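Local structure of putative gamma-glutamylcyclotransferase PH0828 (Pyrococcus horikoshii, 1V30) at residues V8-L16 with V86-W96. The protein probably acts as a gamma-glutamylcyclotransferase, an acyltransferase of the AIG2-like family. Sequence-based numbering, arbitrary orientation.
Sequences VRIAVYGTL and VSTKFGKAFLW
Tyr13 OH donates to Trp96 O over 2.7 Å, nearly straight onto the carbonyl oxygen, which lies close to the phenol ring plane. The same hydroxyl has a second, weak partner in Ala50 N. With CG seated between the backbone N and the carbonyl carbon (chi1 57°), the Tyr13 ring reaches across to strand 93-96, where Leu95 CD1 packs 4.0 Å from its CD1.

Behind this link, strands 8-12 and 93-96 illustrate how two splayed strands can share a single parallel bridge. Phe94 straddles Ile10: its N donates to Arg9 O (2.8 Å) and its O accepts from Ala11 N. Each carbonyl also receives a CA-H contact, from Ala93 and Ile10 respectively. With the axes 42° apart, the next step is spanned by a water, which donates to Ala11 O and accepts from Trp96 N.

Arg9 reaches past the strand pairing to the carbonyl after the 88-91 turn. Its chain bends at chi3 (-61°), and NH1 donates to Lys92 O (2.8 Å), slightly out of the guanidinium plane. Phe90 O sits over one guanidinium face, 3.3 Å from CZ. A leucine here would probably leave Lys92 O without this donor and the end of the turn without its tie to strand 8-12.

On the Ile10 side, Val8 CG1 meets Phe94 CD1 at 3.4 Å, and the six-membered ring of Trp96 gathers Ile10 CG2, Val12 CG1 at its edge and Leu16 CD1 (3.9 Å from CZ3). Asn73 takes the indole NH.

Strand 8-12 thus joins the 81-86/93-98 hairpin to the sheet containing strand 56-64 and delivers the Tyr-Gly-Thr-Leu loop, where Tyr13 N and Leu16 N, and more weakly Gly14 N and Thr15 N, hold the sulfonate of a molecule probably carried over from crystallisation, consistent with the substrate-binding loop of the gamma-glutamylcyclotransferase family.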
loop_
_atom_site.group_PDB
_atom_site.type_symbol
_atom_site.label_atom_id
_atom_site.label_comp_id
_atom_site.label_asym_id
_atom_site.label_seq_id
_atom_site.Cartn_x
_atom_site.Cartn_y
_atom_site.Cartn_z
ATOM N N VAL A 8 8.687 2.453 -13.353
ATOM C CA VAL A 8 8.461 3.193 -12.116
ATOM C C VAL A 8 8.477 2.255 -10.912
ATOM O O VAL A 8 7.913 1.162 -10.957
ATOM C CB VAL A 8 7.095 3.923 -12.138
ATOM C CG1 VAL A 8 6.921 4.746 -10.872
ATOM C CG2 VAL A 8 6.995 4.808 -13.370
ATOM N N ARG A 9 9.124 2.689 -9.836
ATOM C CA ARG A 9 9.192 1.891 -8.620
ATOM C C ARG A 9 8.074 2.357 -7.691
ATOM O O ARG A 9 7.958 3.552 -7.412
ATOM C CB ARG A 9 10.553 2.082 -7.941
ATOM C CG ARG A 9 10.821 1.130 -6.787
ATOM C CD ARG A 9 12.236 1.301 -6.240
ATOM N NE ARG A 9 13.253 1.024 -7.251
ATOM C CZ ARG A 9 14.154 1.905 -7.676
ATOM N NH1 ARG A 9 14.181 3.136 -7.181
ATOM N NH2 ARG A 9 15.030 1.554 -8.607
ATOM N N ILE A 10 7.243 1.424 -7.228
ATOM C CA ILE A 10 6.148 1.769 -6.327
ATOM C C ILE A 10 6.191 0.936 -5.048
ATOM O O ILE A 10 6.718 -0.182 -5.042
ATOM C CB ILE A 10 4.758 1.575 -6.997
ATOM C CG1 ILE A 10 4.527 0.098 -7.328
ATOM C CG2 ILE A 10 4.666 2.423 -8.267
ATOM C CD1 ILE A 10 3.161 -0.189 -7.921
ATOM N N ALA A 11 5.641 1.491 -3.972
ATOM C CA ALA A 11 5.589 0.824 -2.675
ATOM C C ALA A 11 4.121 0.794 -2.273
ATOM O O ALA A 11 3.510 1.842 -2.027
ATOM C CB ALA A 11 6.402 1.599 -1.653
ATOM N N VAL A 12 3.552 -0.408 -2.218
ATOM C CA VAL A 12 2.145 -0.564 -1.881
ATOM C C VAL A 12 1.932 -1.243 -0.534
ATOM O O VAL A 12 2.588 -2.237 -0.204
ATOM C CB VAL A 12 1.396 -1.322 -3.009
ATOM C CG1 VAL A 12 1.482 -0.512 -4.303
ATOM C CG2 VAL A 12 1.991 -2.716 -3.218
ATOM N N TYR A 13 1.016 -0.683 0.248
ATOM C CA TYR A 13 0.721 -1.170 1.589
ATOM C C TYR A 13 -0.667 -1.764 1.747
ATOM O O TYR A 13 -0.954 -2.388 2.768
ATOM C CB TYR A 13 0.842 -0.013 2.581
ATOM C CG TYR A 13 -0.059 1.161 2.230
ATOM C CD1 TYR A 13 0.405 2.214 1.439
ATOM C CD2 TYR A 13 -1.385 1.211 2.675
ATOM C CE1 TYR A 13 -0.432 3.294 1.106
ATOM C CE2 TYR A 13 -2.226 2.282 2.345
ATOM C CZ TYR A 13 -1.741 3.318 1.567
ATOM O OH TYR A 13 -2.562 4.392 1.297
ATOM N N GLY A 14 -1.526 -1.577 0.756
ATOM C CA GLY A 14 -2.882 -2.064 0.904
ATOM C C GLY A 14 -3.523 -2.799 -0.244
ATOM O O GLY A 14 -3.176 -3.941 -0.541
ATOM N N THR A 15 -4.467 -2.127 -0.889
ATOM C CA THR A 15 -5.253 -2.682 -1.980
ATOM C C THR A 15 -4.491 -3.338 -3.129
ATOM O O THR A 15 -4.991 -4.286 -3.748
ATOM C CB THR A 15 -6.192 -1.586 -2.514
ATOM O OG1 THR A 15 -6.786 -0.908 -1.398
ATOM C CG2 THR A 15 -7.289 -2.182 -3.361
ATOM N N LEU A 16 -3.288 -2.853 -3.404
ATOM C CA LEU A 16 -2.473 -3.400 -4.483
ATOM C C LEU A 16 -1.537 -4.543 -4.059
ATOM O O LEU A 16 -0.915 -5.182 -4.909
ATOM C CB LEU A 16 -1.661 -2.279 -5.144
ATOM C CG LEU A 16 -2.455 -1.264 -5.980
ATOM C CD1 LEU A 16 -1.616 -0.015 -6.191
ATOM C CD2 LEU A 16 -2.861 -1.884 -7.312
ATOM N N VAL A 86 8.786 7.949 -1.286
ATOM C CA VAL A 86 9.307 7.398 -0.048
ATOM C C VAL A 86 10.606 6.656 -0.321
ATOM O O VAL A 86 10.861 6.202 -1.439
ATOM C CB VAL A 86 8.309 6.408 0.617
ATOM C CG1 VAL A 86 7.024 7.130 0.979
ATOM C CG2 VAL A 86 8.014 5.244 -0.313
ATOM N N SER A 87 11.440 6.544 0.702
ATOM C CA SER A 87 12.695 5.826 0.551
ATOM C C SER A 87 12.465 4.355 0.882
ATOM O O SER A 87 11.705 4.035 1.794
ATOM C CB SER A 87 13.753 6.393 1.501
ATOM O OG SER A 87 14.102 7.721 1.154
ATOM N N THR A 88 13.089 3.468 0.117
ATOM C CA THR A 88 12.998 2.033 0.375
ATOM C C THR A 88 14.412 1.505 0.206
ATOM O O THR A 88 15.268 2.188 -0.361
ATOM C CB THR A 88 12.084 1.285 -0.622
ATOM O OG1 THR A 88 12.804 1.005 -1.829
ATOM C CG2 THR A 88 10.847 2.108 -0.935
ATOM N N LYS A 89 14.665 0.293 0.682
ATOM C CA LYS A 89 16.001 -0.272 0.558
ATOM C C LYS A 89 16.346 -0.627 -0.883
ATOM O O LYS A 89 17.473 -1.024 -1.177
ATOM C CB LYS A 89 16.144 -1.498 1.459
ATOM C CG LYS A 89 15.167 -2.612 1.185
ATOM C CD LYS A 89 15.289 -3.656 2.276
ATOM C CE LYS A 89 14.315 -4.789 2.079
ATOM N NZ LYS A 89 14.386 -5.720 3.232
ATOM N N PHE A 90 15.377 -0.473 -1.781
ATOM C CA PHE A 90 15.599 -0.753 -3.195
ATOM C C PHE A 90 15.696 0.559 -3.962
ATOM O O PHE A 90 15.856 0.559 -5.180
ATOM C CB PHE A 90 14.450 -1.574 -3.784
ATOM C CG PHE A 90 14.123 -2.808 -3.006
ATOM C CD1 PHE A 90 13.029 -2.830 -2.146
ATOM C CD2 PHE A 90 14.910 -3.946 -3.126
ATOM C CE1 PHE A 90 12.723 -3.974 -1.415
ATOM C CE2 PHE A 90 14.612 -5.095 -2.398
ATOM C CZ PHE A 90 13.516 -5.108 -1.541
ATOM N N GLY A 91 15.598 1.670 -3.238
ATOM C CA GLY A 91 15.654 2.981 -3.863
ATOM C C GLY A 91 14.340 3.724 -3.694
ATOM O O GLY A 91 13.373 3.183 -3.156
ATOM N N LYS A 92 14.299 4.972 -4.146
ATOM C CA LYS A 92 13.088 5.774 -4.036
ATOM C C LYS A 92 11.927 5.132 -4.786
ATOM O O LYS A 92 12.105 4.541 -5.853
ATOM C CB LYS A 92 13.341 7.181 -4.582
ATOM C CG LYS A 92 14.175 8.065 -3.669
ATOM C CD LYS A 92 13.403 8.445 -2.413
ATOM C CE LYS A 92 14.207 9.395 -1.538
ATOM N NZ LYS A 92 13.447 9.816 -0.326
ATOM N N ALA A 93 10.732 5.252 -4.216
ATOM C CA ALA A 93 9.534 4.688 -4.823
ATOM C C ALA A 93 8.342 5.601 -4.581
ATOM O O ALA A 93 8.362 6.436 -3.673
ATOM C CB ALA A 93 9.253 3.299 -4.236
ATOM N N PHE A 94 7.313 5.446 -5.407
ATOM C CA PHE A 94 6.096 6.226 -5.250
ATOM C C PHE A 94 5.132 5.438 -4.373
ATOM O O PHE A 94 5.098 4.203 -4.415
ATOM C CB PHE A 94 5.445 6.506 -6.605
ATOM C CG PHE A 94 6.202 7.488 -7.442
ATOM C CD1 PHE A 94 7.077 7.052 -8.429
ATOM C CD2 PHE A 94 6.058 8.851 -7.226
ATOM C CE1 PHE A 94 7.801 7.967 -9.195
ATOM C CE2 PHE A 94 6.776 9.773 -7.984
ATOM C CZ PHE A 94 7.648 9.328 -8.970
ATOM N N LEU A 95 4.352 6.164 -3.586
ATOM C CA LEU A 95 3.375 5.571 -2.687
ATOM C C LEU A 95 2.134 6.449 -2.723
ATOM O O LEU A 95 2.241 7.671 -2.862
ATOM C CB LEU A 95 3.955 5.502 -1.271
ATOM C CG LEU A 95 3.053 5.033 -0.127
ATOM C CD1 LEU A 95 3.870 4.211 0.858
ATOM C CD2 LEU A 95 2.417 6.231 0.561
ATOM N N TRP A 96 0.964 5.826 -2.622
ATOM C CA TRP A 96 -0.297 6.551 -2.644
ATOM C C TRP A 96 -0.730 6.824 -1.218
ATOM O O TRP A 96 -1.225 5.938 -0.523
ATOM C CB TRP A 96 -1.359 5.742 -3.380
ATOM C CG TRP A 96 -1.202 5.789 -4.871
ATOM C CD1 TRP A 96 -1.690 6.745 -5.716
ATOM C CD2 TRP A 96 -0.496 4.850 -5.695
ATOM N NE1 TRP A 96 -1.336 6.457 -7.014
ATOM C CE2 TRP A 96 -0.601 5.300 -7.030
ATOM C CE3 TRP A 96 0.218 3.671 -5.435
ATOM C CZ2 TRP A 96 -0.022 4.613 -8.101
ATOM C CZ3 TRP A 96 0.793 2.987 -6.502
ATOM C CH2 TRP A 96 0.669 3.460 -7.817
HETATM O O HOH W 1 0.991 2.952 -2.143
#